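Local coordinates for protein muconate lactonizing enzyme (PDB 3I4K) that belongs to the enolase superfamily, pairing an N-terminal capping domain with a TIM-barrel domain that holds a magnesium ion, at residues D5-D17 against V73-S87. Sequence-based numbering, arbitrary orientation.
Sequences DLTIQKVESRILD and VDGYLAPVLIGRAVS
The carboxylate of D74 meets S13 at its syn side: S13 OG donates to D74 OD1 at 2.6 Å, from 26° out of the carboxylate plane. S13 reaches it because OG stands between its own backbone N and carbonyl carbon (chi1 62°), while D74 swings its carboxylate toward the strand. K70, one turn earlier in the helix, makes a salt bridge with D74 OD2 and also donates to S13 O, so the strand and the helix are tied twice. On the strand's far face, the guanidinium of R14 points NH1 and NH2 at E12 OE1 from one face of the carboxylate. R14 NH2 lies 2.9 Å from E12 OE1, and K10 NZ joins the network at the other carboxylate oxygen.

Toward the other end of the helix the contact turns apolar. V11 lies over A78 and sets CG1 against L81 CD2 at 3.8 Å, the two side chains meeting at about a right angle. I8 leans CG2 on L81 CB, and L6 brings CG to 3.6 Å from V86 CG1, with CD2 beside S87 CB. V86 and L81 also pack on the helix 104-121.

The type II turn from L81 to R84 then brings the chain alongside residues 6-8. G83 N donates to I8 O at 2.9 Å, V86 N donates to L6 O at 3.2 Å, and T7 and A85 form a single beta bridge. R84 turns away to salt bridges with D95 and E88. A helix running nearly antiparallel along the edge strand of a three-stranded antiparallel sheet (157° between the segment axes) fits the alpha+beta N-terminal capping domain of the enolase superfamily.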
loop_
_atom_site.group_PDB
_atom_site.type_symbol
_atom_site.label_atom_id
_atom_site.label_comp_id
_atom_site.label_asym_id
_atom_site.label_seq_id
_atom_site.Cartn_x
_atom_site.Cartn_y
_atom_site.Cartn_z
ATOM N N ASP A 5 19.577 6.621 -19.509
ATOM C CA ASP A 5 20.293 5.341 -19.246
ATOM C C ASP A 5 19.331 4.243 -18.808
ATOM O O ASP A 5 19.361 3.126 -19.324
ATOM C CB ASP A 5 21.347 5.535 -18.157
ATOM C CG ASP A 5 22.181 4.282 -17.926
ATOM O OD1 ASP A 5 22.968 3.917 -18.828
ATOM O OD2 ASP A 5 22.044 3.659 -16.849
ATOM N N LEU A 6 18.482 4.567 -17.840
ATOM C CA LEU A 6 17.511 3.617 -17.317
ATOM C C LEU A 6 16.216 3.831 -18.094
ATOM O O LEU A 6 15.160 3.308 -17.739
ATOM C CB LEU A 6 17.302 3.887 -15.824
ATOM C CG LEU A 6 16.826 2.767 -14.900
ATOM C CD1 LEU A 6 17.758 1.570 -15.000
ATOM C CD2 LEU A 6 16.789 3.295 -13.467
ATOM N N THR A 7 16.327 4.605 -19.168
ATOM C CA THR A 7 15.203 4.933 -20.036
ATOM C C THR A 7 14.589 3.697 -20.704
ATOM O O THR A 7 15.268 2.689 -20.903
ATOM C CB THR A 7 15.653 5.918 -21.139
ATOM O OG1 THR A 7 16.274 7.062 -20.535
ATOM C CG2 THR A 7 14.467 6.376 -21.967
ATOM N N ILE A 8 13.299 3.781 -21.031
ATOM C CA ILE A 8 12.591 2.689 -21.700
ATOM C C ILE A 8 12.607 2.987 -23.195
ATOM O O ILE A 8 11.968 3.939 -23.653
ATOM C CB ILE A 8 11.108 2.576 -21.236
ATOM C CG1 ILE A 8 11.029 1.944 -19.848
ATOM C CG2 ILE A 8 10.314 1.716 -22.212
ATOM C CD1 ILE A 8 11.690 2.744 -18.777
ATOM N N GLN A 9 13.334 2.169 -23.948
ATOM C CA GLN A 9 13.453 2.367 -25.388
ATOM C C GLN A 9 12.320 1.710 -26.151
ATOM O O GLN A 9 11.798 2.272 -27.113
ATOM C CB GLN A 9 14.780 1.796 -25.904
ATOM C CG GLN A 9 16.013 2.246 -25.135
ATOM C CD GLN A 9 16.201 3.754 -25.138
ATOM O OE1 GLN A 9 16.415 4.367 -26.189
ATOM N NE2 GLN A 9 16.120 4.362 -23.959
ATOM N N LYS A 10 11.932 0.519 -25.713
ATOM C CA LYS A 10 10.891 -0.213 -26.412
ATOM C C LYS A 10 10.124 -1.182 -25.513
ATOM O O LYS A 10 10.633 -1.639 -24.490
ATOM C CB LYS A 10 11.546 -0.968 -27.579
ATOM C CG LYS A 10 10.636 -1.864 -28.404
ATOM C CD LYS A 10 11.426 -2.607 -29.489
ATOM C CE LYS A 10 12.540 -3.466 -28.893
ATOM N NZ LYS A 10 13.311 -4.221 -29.927
ATOM N N VAL A 11 8.890 -1.477 -25.906
ATOM C CA VAL A 11 8.034 -2.413 -25.185
ATOM C C VAL A 11 7.364 -3.303 -26.224
ATOM O O VAL A 11 6.698 -2.806 -27.130
ATOM C CB VAL A 11 6.936 -1.684 -24.381
ATOM C CG1 VAL A 11 7.523 -1.046 -23.133
ATOM C CG2 VAL A 11 6.309 -0.625 -25.240
ATOM N N GLU A 12 7.549 -4.614 -26.102
ATOM C CA GLU A 12 6.957 -5.559 -27.043
ATOM C C GLU A 12 5.979 -6.482 -26.331
ATOM O O GLU A 12 6.099 -6.709 -25.131
ATOM C CB GLU A 12 8.039 -6.422 -27.701
ATOM C CG GLU A 12 9.162 -5.657 -28.386
ATOM C CD GLU A 12 10.154 -6.588 -29.077
ATOM O OE1 GLU A 12 10.615 -7.557 -28.431
ATOM O OE2 GLU A 12 10.470 -6.344 -30.264
ATOM N N SER A 13 5.022 -7.022 -27.081
ATOM C CA SER A 13 4.031 -7.936 -26.520
ATOM C C SER A 13 3.867 -9.150 -27.426
ATOM O O SER A 13 3.596 -9.014 -28.621
ATOM C CB SER A 13 2.680 -7.230 -26.351
ATOM O OG SER A 13 2.153 -6.799 -27.595
ATOM N N ARG A 14 4.034 -10.336 -26.853
ATOM C CA ARG A 14 3.909 -11.571 -27.611
ATOM C C ARG A 14 2.814 -12.458 -27.042
ATOM O O ARG A 14 2.757 -12.689 -25.832
ATOM C CB ARG A 14 5.224 -12.358 -27.588
ATOM C CG ARG A 14 6.414 -11.665 -28.229
ATOM C CD ARG A 14 7.671 -12.526 -28.110
ATOM N NE ARG A 14 8.794 -11.950 -28.844
ATOM C CZ ARG A 14 9.397 -10.807 -28.526
ATOM N NH1 ARG A 14 8.994 -10.103 -27.476
ATOM N NH2 ARG A 14 10.403 -10.359 -29.267
ATOM N N ILE A 15 1.948 -12.963 -27.916
ATOM C CA ILE A 15 0.887 -13.854 -27.480
ATOM C C ILE A 15 1.448 -15.269 -27.493
ATOM O O ILE A 15 1.934 -15.740 -28.522
ATOM C CB ILE A 15 -0.332 -13.795 -28.419
ATOM C CG1 ILE A 15 -0.950 -12.395 -28.382
ATOM C CG2 ILE A 15 -1.342 -14.860 -28.020
ATOM C CD1 ILE A 15 -2.179 -12.241 -29.257
ATOM N N LEU A 16 1.395 -15.941 -26.350
ATOM C CA LEU A 16 1.903 -17.298 -26.252
ATOM C C LEU A 16 0.796 -18.289 -25.931
ATOM O O LEU A 16 0.005 -18.075 -25.006
ATOM C CB LEU A 16 2.979 -17.391 -25.168
ATOM C CG LEU A 16 4.131 -16.390 -25.228
ATOM C CD1 LEU A 16 5.176 -16.813 -24.217
ATOM C CD2 LEU A 16 4.727 -16.331 -26.630
ATOM N N ASP A 17 0.740 -19.368 -26.703
ATOM C CA ASP A 17 -0.250 -20.410 -26.487
ATOM C C ASP A 17 0.494 -21.664 -26.044
ATOM O O ASP A 17 1.133 -22.338 -26.847
ATOM C CB ASP A 17 -1.044 -20.686 -27.767
ATOM C CG ASP A 17 -1.817 -19.469 -28.252
ATOM O OD1 ASP A 17 -2.577 -18.883 -27.450
ATOM O OD2 ASP A 17 -1.670 -19.097 -29.435
ATOM N N VAL A 73 -2.203 -2.798 -24.840
ATOM C CA VAL A 73 -0.791 -2.614 -24.515
ATOM C C VAL A 73 -0.077 -1.968 -25.703
ATOM O O VAL A 73 0.564 -0.925 -25.560
ATOM C CB VAL A 73 -0.091 -3.956 -24.201
ATOM C CG1 VAL A 73 1.411 -3.735 -24.056
ATOM C CG2 VAL A 73 -0.661 -4.558 -22.917
ATOM N N ASP A 74 -0.207 -2.576 -26.879
ATOM C CA ASP A 74 0.441 -2.049 -28.074
ATOM C C ASP A 74 -0.022 -0.657 -28.483
ATOM O O ASP A 74 0.784 0.263 -28.598
ATOM C CB ASP A 74 0.248 -3.004 -29.261
ATOM C CG ASP A 74 1.035 -4.291 -29.108
ATOM O OD1 ASP A 74 1.958 -4.329 -28.266
ATOM O OD2 ASP A 74 0.743 -5.262 -29.838
ATOM N N GLY A 75 -1.324 -0.498 -28.682
ATOM C CA GLY A 75 -1.848 0.780 -29.127
ATOM C C GLY A 75 -2.095 1.918 -28.156
ATOM O O GLY A 75 -2.213 3.061 -28.594
ATOM N N TYR A 76 -2.172 1.646 -26.855
ATOM C CA TYR A 76 -2.448 2.727 -25.910
ATOM C C TYR A 76 -1.539 2.843 -24.692
ATOM O O TYR A 76 -1.108 3.939 -24.348
ATOM C CB TYR A 76 -3.901 2.640 -25.431
ATOM C CG TYR A 76 -4.915 2.618 -26.546
ATOM C CD1 TYR A 76 -5.264 1.424 -27.174
ATOM C CD2 TYR A 76 -5.510 3.796 -26.994
ATOM C CE1 TYR A 76 -6.184 1.408 -28.222
ATOM C CE2 TYR A 76 -6.424 3.787 -28.038
ATOM C CZ TYR A 76 -6.755 2.589 -28.646
ATOM O OH TYR A 76 -7.651 2.584 -29.689
ATOM N N LEU A 77 -1.252 1.726 -24.036
ATOM C CA LEU A 77 -0.416 1.743 -22.839
ATOM C C LEU A 77 1.080 1.929 -23.101
ATOM O O LEU A 77 1.704 2.853 -22.580
ATOM C CB LEU A 77 -0.628 0.453 -22.039
ATOM C CG LEU A 77 -2.071 0.091 -21.673
ATOM C CD1 LEU A 77 -2.069 -1.181 -20.850
ATOM C CD2 LEU A 77 -2.719 1.228 -20.895
ATOM N N ALA A 78 1.648 1.032 -23.899
ATOM C CA ALA A 78 3.072 1.062 -24.220
ATOM C C ALA A 78 3.612 2.440 -24.599
ATOM O O ALA A 78 4.589 2.916 -24.022
ATOM C CB ALA A 78 3.355 0.074 -25.329
ATOM N N PRO A 79 2.973 3.104 -25.567
ATOM C CA PRO A 79 3.433 4.427 -25.992
ATOM C C PRO A 79 3.599 5.452 -24.882
ATOM O O PRO A 79 4.202 6.506 -25.095
ATOM C CB PRO A 79 2.383 4.844 -27.023
ATOM C CG PRO A 79 1.154 4.121 -26.566
ATOM C CD PRO A 79 1.704 2.760 -26.229
ATOM N N VAL A 80 3.067 5.157 -23.701
ATOM C CA VAL A 80 3.184 6.095 -22.593
ATOM C C VAL A 80 4.542 5.935 -21.920
ATOM O O VAL A 80 5.135 6.911 -21.464
ATOM C CB VAL A 80 2.059 5.884 -21.528
ATOM C CG1 VAL A 80 2.225 6.891 -20.390
ATOM C CG2 VAL A 80 0.674 6.053 -22.174
ATOM N N LEU A 81 5.032 4.701 -21.880
ATOM C CA LEU A 81 6.313 4.397 -21.248
ATOM C C LEU A 81 7.548 4.891 -21.999
ATOM O O LEU A 81 8.505 5.377 -21.392
ATOM C CB LEU A 81 6.459 2.888 -21.057
ATOM C CG LEU A 81 5.569 2.135 -20.074
ATOM C CD1 LEU A 81 4.102 2.338 -20.404
ATOM C CD2 LEU A 81 5.939 0.673 -20.140
ATOM N N ILE A 82 7.523 4.744 -23.319
ATOM C CA ILE A 82 8.644 5.117 -24.177
ATOM C C ILE A 82 9.240 6.495 -23.929
ATOM O O ILE A 82 8.534 7.504 -23.906
ATOM C CB ILE A 82 8.243 4.986 -25.660
ATOM C CG1 ILE A 82 7.863 3.533 -25.948
ATOM C CG2 ILE A 82 9.396 5.418 -26.565
ATOM C CD1 ILE A 82 7.309 3.305 -27.322
ATOM N N GLY A 83 10.555 6.522 -23.738
ATOM C CA GLY A 83 11.246 7.774 -23.501
ATOM C C GLY A 83 11.285 8.203 -22.048
ATOM O O GLY A 83 11.709 9.321 -21.747
ATOM N N ARG A 84 10.852 7.325 -21.147
ATOM C CA ARG A 84 10.844 7.641 -19.718
ATOM C C ARG A 84 11.650 6.625 -18.927
ATOM O O ARG A 84 11.787 5.480 -19.348
ATOM C CB ARG A 84 9.408 7.679 -19.189
ATOM C CG ARG A 84 8.549 8.740 -19.849
ATOM C CD ARG A 84 7.120 8.714 -19.342
ATOM N NE ARG A 84 7.020 9.111 -17.940
ATOM C CZ ARG A 84 5.868 9.236 -17.289
ATOM N NH1 ARG A 84 4.723 8.993 -17.919
ATOM N NH2 ARG A 84 5.858 9.603 -16.014
ATOM N N ALA A 85 12.187 7.049 -17.786
ATOM C CA ALA A 85 12.975 6.157 -16.940
ATOM C C ALA A 85 12.045 5.162 -16.249
ATOM O O ALA A 85 10.953 5.523 -15.818
ATOM C CB ALA A 85 13.748 6.965 -15.899
ATOM N N VAL A 86 12.480 3.911 -16.144
ATOM C CA VAL A 86 11.673 2.881 -15.506
ATOM C C VAL A 86 11.538 3.201 -14.017
ATOM O O VAL A 86 10.669 2.660 -13.330
ATOM C CB VAL A 86 12.312 1.479 -15.687
ATOM C CG1 VAL A 86 13.504 1.329 -14.772
ATOM C CG2 VAL A 86 11.283 0.385 -15.413
ATOM N N SER A 87 12.402 4.090 -13.531
ATOM C CA SER A 87 12.384 4.492 -12.134
ATOM C C SER A 87 11.247 5.483 -11.872
ATOM O O SER A 87 11.123 6.025 -10.779
ATOM C CB SER A 87 13.733 5.112 -11.736
ATOM O OG SER A 87 13.973 6.331 -12.419
#